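Local coordinates for tetracycline repressor protein class G (Acinetobacter baumannii, PDB 6RX9) that represses the tetracycline resistance gene by binding its operator DNA through an N-terminal helix-turn-helix, and loses affinity for that DNA when tetracycline binds, at residues L175-E178 with L179-G183; H64-S67 with L68-N72. All coordinates share one frame; numbering follows the deposited sequence.

Both contacts are local, each within one continuous stretch of chain, but they belong to different parts of the repressor. Interaction 2 (64-67 with 68-72) comes first in sequence, in the loop between helix 61-64 and helix 75-91, and it borders the drug site: it includes His64, a probable tetracycline ligand, and the Ser67 side chain lies about 5 Å from that of Asn82, another. Interaction 1 (175-178 with 179-183) is the C-terminal end of helix 170-182, away from the annotated sites and packed on the second subunit. Their centres are 34 Å apart and their nearest atoms about 22 Å.

Interaction 1 (L175-E178 with L179-G183); sequences LFHE and LETDG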
loop_
_atom_site.group_PDB
_atom_site.type_symbol
_atom_site.label_atom_id
_atom_site.label_comp_id
_atom_site.label_asym_id
_atom_site.label_seq_id
_atom_site.Cartn_x
_atom_site.Cartn_y
_atom_site.Cartn_z
ATOM N N LEU A 175 -14.955 -11.674 19.403
ATOM C CA LEU A 175 -15.027 -10.727 18.254
ATOM C C LEU A 175 -13.863 -11.010 17.296
ATOM O O LEU A 175 -14.123 -11.224 16.094
ATOM C CB LEU A 175 -14.974 -9.284 18.767
ATOM C CG LEU A 175 -14.824 -8.202 17.694
ATOM C CD1 LEU A 175 -15.960 -8.268 16.685
ATOM C CD2 LEU A 175 -14.750 -6.818 18.320
ATOM N N PHE A 176 -12.633 -11.020 17.819
ATOM C CA PHE A 176 -11.371 -11.190 17.048
ATOM C C PHE A 176 -11.309 -12.593 16.427
ATOM O O PHE A 176 -10.796 -12.712 15.297
ATOM C CB PHE A 176 -10.157 -10.895 17.935
ATOM C CG PHE A 176 -9.727 -9.449 17.961
ATOM C CD1 PHE A 176 -10.644 -8.420 17.792
ATOM C CD2 PHE A 176 -8.397 -9.114 18.166
ATOM C CE1 PHE A 176 -10.238 -7.094 17.812
ATOM C CE2 PHE A 176 -7.993 -7.787 18.192
ATOM C CZ PHE A 176 -8.914 -6.780 18.014
ATOM N N HIS A 177 -11.813 -13.613 17.132
ATOM C CA HIS A 177 -11.861 -15.024 16.658
ATOM C C HIS A 177 -12.746 -15.115 15.408
ATOM O O HIS A 177 -12.321 -15.761 14.431
ATOM C CB HIS A 177 -12.349 -15.966 17.772
ATOM C CG HIS A 177 -11.881 -17.374 17.617
ATOM N ND1 HIS A 177 -12.057 -18.091 16.447
ATOM C CD2 HIS A 177 -11.249 -18.203 18.477
ATOM C CE1 HIS A 177 -11.549 -19.298 16.592
ATOM N NE2 HIS A 177 -11.048 -19.393 17.830
ATOM N N GLU A 178 -13.922 -14.479 15.447
ATOM C CA GLU A 178 -14.946 -14.503 14.366
ATOM C C GLU A 178 -14.387 -13.832 13.104
ATOM O O GLU A 178 -14.473 -14.453 12.023
ATOM C CB GLU A 178 -16.225 -13.809 14.844
ATOM C CG GLU A 178 -17.379 -13.905 13.860
ATOM C CD GLU A 178 -18.711 -13.401 14.389
ATOM O OE1 GLU A 178 -18.998 -13.627 15.583
ATOM O OE2 GLU A 178 -19.459 -12.779 13.608
ATOM N N LEU A 179 -13.841 -12.617 13.245
ATOM C CA LEU A 179 -13.282 -11.793 12.136
ATOM C C LEU A 179 -12.329 -12.638 11.282
ATOM O O LEU A 179 -12.546 -12.711 10.054
ATOM C CB LEU A 179 -12.549 -10.582 12.724
ATOM C CG LEU A 179 -13.442 -9.454 13.241
ATOM C CD1 LEU A 179 -12.656 -8.507 14.134
ATOM C CD2 LEU A 179 -14.082 -8.695 12.089
ATOM N N GLU A 180 -11.319 -13.244 11.917
ATOM C CA GLU A 180 -10.243 -14.037 11.262
ATOM C C GLU A 180 -10.854 -15.139 10.389
ATOM O O GLU A 180 -10.516 -15.197 9.188
ATOM C CB GLU A 180 -9.319 -14.651 12.316
ATOM C CG GLU A 180 -8.362 -15.694 11.761
ATOM C CD GLU A 180 -7.345 -16.222 12.758
ATOM O OE1 GLU A 180 -6.202 -16.495 12.340
ATOM O OE2 GLU A 180 -7.700 -16.371 13.944
ATOM N N THR A 181 -11.709 -15.977 10.982
ATOM C CA THR A 181 -12.233 -17.238 10.388
ATOM C C THR A 181 -13.065 -16.944 9.132
ATOM O O THR A 181 -12.887 -17.672 8.135
ATOM C CB THR A 181 -13.055 -18.032 11.413
ATOM O OG1 THR A 181 -14.059 -17.168 11.946
ATOM C CG2 THR A 181 -12.212 -18.596 12.537
ATOM N N ASP A 182 -13.923 -15.917 9.175
ATOM C CA ASP A 182 -14.995 -15.674 8.168
ATOM C C ASP A 182 -14.401 -15.205 6.829
ATOM O O ASP A 182 -15.138 -15.259 5.824
ATOM C CB ASP A 182 -16.061 -14.711 8.701
ATOM C CG ASP A 182 -15.575 -13.300 8.991
ATOM O OD1 ASP A 182 -14.850 -12.740 8.148
ATOM O OD2 ASP A 182 -15.938 -12.767 10.058
ATOM N N GLY A 183 -13.140 -14.752 6.809
ATOM C CA GLY A 183 -12.387 -14.469 5.569
ATOM C C GLY A 183 -12.013 -13.001 5.431
ATOM O O GLY A 183 -12.341 -12.215 6.342
#
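Leu179 reaches back one turn to Leu175 and Phe176. Leu179 CB lies 3.8 Å from Phe176 O. Leu179 CG then sits 3.4 Å from Leu175 O, the carbonyl that also takes the hydrogen bond from Leu179 N (3.2 Å). From there Leu179 CD1 runs on between two side chains, 4.2 Å from Leu175 CG and just as close to Phe176 CD1, approaching that ring at a slant. With CG beside the backbone N (chi1 -76°), the leucine leans back toward the preceding turn, where both hydrophobic neighbours stand. This apolar side faces the second subunit: Leu175 packs on its Pro127, Phe176 on its Ile117 and Leu179 on its Trp132.

The polar side is organised round Glu178 O, which accepts two bonds. Asp182 N approaches Glu178 O nearly in line with the C=O at 3.2 Å, the ordinary helical bond. The Thr181 hydroxyl comes in from the flank, Thr181 OG1 to Glu178 O at 2.7 Å, tilted 33° from the carbonyl plane. Thr181 chi1 of 54° sets OG1 between the backbone N and the carbonyl carbon, while Thr181 CG2 swings back to the edge of the His177 ring, 3.9 Å from His177 ND1. The carboxylates of Glu178 and Asp182 stay apart, and both make long, weak ion pairs with Lys128 of the second subunit. At Gly183 phi turns positive and the chain leaves the helix, so this is the C-terminal end of an amphipathic helix of the TetR-family C-terminal domain, packed across the dimer interface.

Interaction 2 (H64-S67 with L68-N72); sequences HTRS and LPEEN
Arg66 and Glu70 meet with their flat groups one above the other. Glu70 OE2 stands over the centre of the Arg66 guanidinium, 4.1 Å from Arg66 CZ, and the two planes are 32° apart. Arg66 NH1 to Glu70 OE1 is the charged pair, a long salt bridge of 3.8 Å in which the oxygen sits off the plane of the guanidinium, and none of its N-H groups is aimed at it. The arginine gets there by a bend: chi1 lays CG beside the backbone N, chi2 (-77°) folds the chain again, and the remainder is straight. Glu70, extended beyond CG, crosses it at about a right angle. A weak, long pairing with Glu73 gives Arg66 NH1 a second carboxylate nearby.

Arg66 itself lies in a type I turn that runs from His64 to Ser67. The serine hydroxyl ties it together: Ser67 OG donates to His64 O at 2.7 Å, tilted from the carbonyl plane, and the backbone bond from Ser67 N to the same oxygen is weak at 3.5 Å. With chi1 at 63°, Ser67 OG sits between its own backbone N and carbonyl carbon and can point back to His64 O. Leu68 N donates to a water at 2.9 Å, and that water donates a weak bond to Thr65 O (2.7 Å), bridging the turn.

Neighbouring helices hold the loop as well, with Asn82 ND2 bonded to Arg66 O and Gln116 NE2 to Ser67 O. Because Asn82 and His64 are probable tetracycline ligands, the turn probably connects two residues of the drug site. The Arg66-Glu70 attraction is electrostatic rather than directional, and probably tolerates some shift of either side chain.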
loop_
_atom_site.group_PDB
_atom_site.type_symbol
_atom_site.label_atom_id
_atom_site.label_comp_id
_atom_site.label_asym_id
_atom_site.label_seq_id
_atom_site.Cartn_x
_atom_site.Cartn_y
_atom_site.Cartn_z
ATOM N N HIS A 64 -6.796 -4.701 -16.769
ATOM C CA HIS A 64 -6.950 -4.091 -18.122
ATOM C C HIS A 64 -8.312 -4.457 -18.730
ATOM O O HIS A 64 -8.829 -3.651 -19.534
ATOM C CB HIS A 64 -5.803 -4.503 -19.055
ATOM C CG HIS A 64 -4.446 -4.128 -18.560
ATOM N ND1 HIS A 64 -4.202 -2.941 -17.894
ATOM C CD2 HIS A 64 -3.259 -4.769 -18.640
ATOM C CE1 HIS A 64 -2.924 -2.873 -17.578
ATOM N NE2 HIS A 64 -2.325 -3.983 -18.024
ATOM N N THR A 65 -8.869 -5.620 -18.371
ATOM C CA THR A 65 -10.174 -6.129 -18.881
ATOM C C THR A 65 -11.327 -5.300 -18.292
ATOM O O THR A 65 -12.413 -5.290 -18.909
ATOM C CB THR A 65 -10.359 -7.624 -18.579
ATOM O OG1 THR A 65 -10.466 -7.794 -17.164
ATOM C CG2 THR A 65 -9.236 -8.484 -19.114
ATOM N N ARG A 66 -11.102 -4.636 -17.151
ATOM C CA ARG A 66 -12.117 -3.821 -16.425
ATOM C C ARG A 66 -11.672 -2.353 -16.353
ATOM O O ARG A 66 -12.176 -1.628 -15.469
ATOM C CB ARG A 66 -12.345 -4.415 -15.030
ATOM C CG ARG A 66 -13.362 -5.546 -15.002
ATOM C CD ARG A 66 -14.779 -5.015 -15.091
ATOM N NE ARG A 66 -15.778 -6.074 -15.095
ATOM C CZ ARG A 66 -17.093 -5.881 -15.008
ATOM N NH1 ARG A 66 -17.587 -4.658 -14.896
ATOM N NH2 ARG A 66 -17.913 -6.918 -15.029
ATOM N N SER A 67 -10.793 -1.919 -17.263
ATOM C CA SER A 67 -10.203 -0.554 -17.286
ATOM C C SER A 67 -11.147 0.440 -17.979
ATOM O O SER A 67 -11.070 1.638 -17.649
ATOM C CB SER A 67 -8.844 -0.566 -17.945
ATOM O OG SER A 67 -8.940 -0.957 -19.306
ATOM N N LEU A 68 -12.000 -0.030 -18.897
ATOM C CA LEU A 68 -12.887 0.829 -19.731
ATOM C C LEU A 68 -14.332 0.716 -19.248
ATOM O O LEU A 68 -14.849 -0.388 -19.083
ATOM C CB LEU A 68 -12.759 0.408 -21.199
ATOM C CG LEU A 68 -11.389 0.638 -21.836
ATOM C CD1 LEU A 68 -11.377 0.168 -23.282
ATOM C CD2 LEU A 68 -10.981 2.103 -21.748
ATOM N N PRO A 69 -15.031 1.852 -19.009
ATOM C CA PRO A 69 -16.456 1.828 -18.675
ATOM C C PRO A 69 -17.289 1.098 -19.739
ATOM O O PRO A 69 -17.069 1.327 -20.917
ATOM C CB PRO A 69 -16.857 3.311 -18.616
ATOM C CG PRO A 69 -15.560 4.039 -18.338
ATOM C CD PRO A 69 -14.488 3.220 -19.025
ATOM N N GLU A 70 -18.213 0.244 -19.294
ATOM C CA GLU A 70 -19.159 -0.503 -20.163
ATOM C C GLU A 70 -20.437 0.330 -20.323
ATOM O O GLU A 70 -20.772 1.090 -19.391
ATOM C CB GLU A 70 -19.435 -1.886 -19.569
ATOM C CG GLU A 70 -18.183 -2.740 -19.454
ATOM C CD GLU A 70 -18.389 -4.121 -18.852
ATOM O OE1 GLU A 70 -19.450 -4.345 -18.231
ATOM O OE2 GLU A 70 -17.484 -4.968 -19.005
ATOM N N GLU A 71 -21.108 0.211 -21.470
ATOM C CA GLU A 71 -22.354 0.967 -21.766
ATOM C C GLU A 71 -23.425 0.567 -20.740
ATOM O O GLU A 71 -23.462 -0.613 -20.348
ATOM C CB GLU A 71 -22.804 0.749 -23.214
ATOM C CG GLU A 71 -23.174 -0.685 -23.563
ATOM C CD GLU A 71 -23.499 -0.910 -25.033
ATOM O OE1 GLU A 71 -23.926 0.055 -25.703
ATOM O OE2 GLU A 71 -23.315 -2.047 -25.511
ATOM N N ASN A 72 -24.224 1.538 -20.290
ATOM C CA ASN A 72 -25.393 1.335 -19.390
ATOM C C ASN A 72 -24.926 0.930 -17.981
ATOM O O ASN A 72 -25.768 0.414 -17.220
ATOM C CB ASN A 72 -26.374 0.309 -19.968
ATOM C CG ASN A 72 -26.833 0.653 -21.370
ATOM O OD1 ASN A 72 -27.055 1.819 -21.684
ATOM N ND2 ASN A 72 -26.980 -0.352 -22.218
HETATM O O HOH W 1 -12.301 -2.772 -19.867
#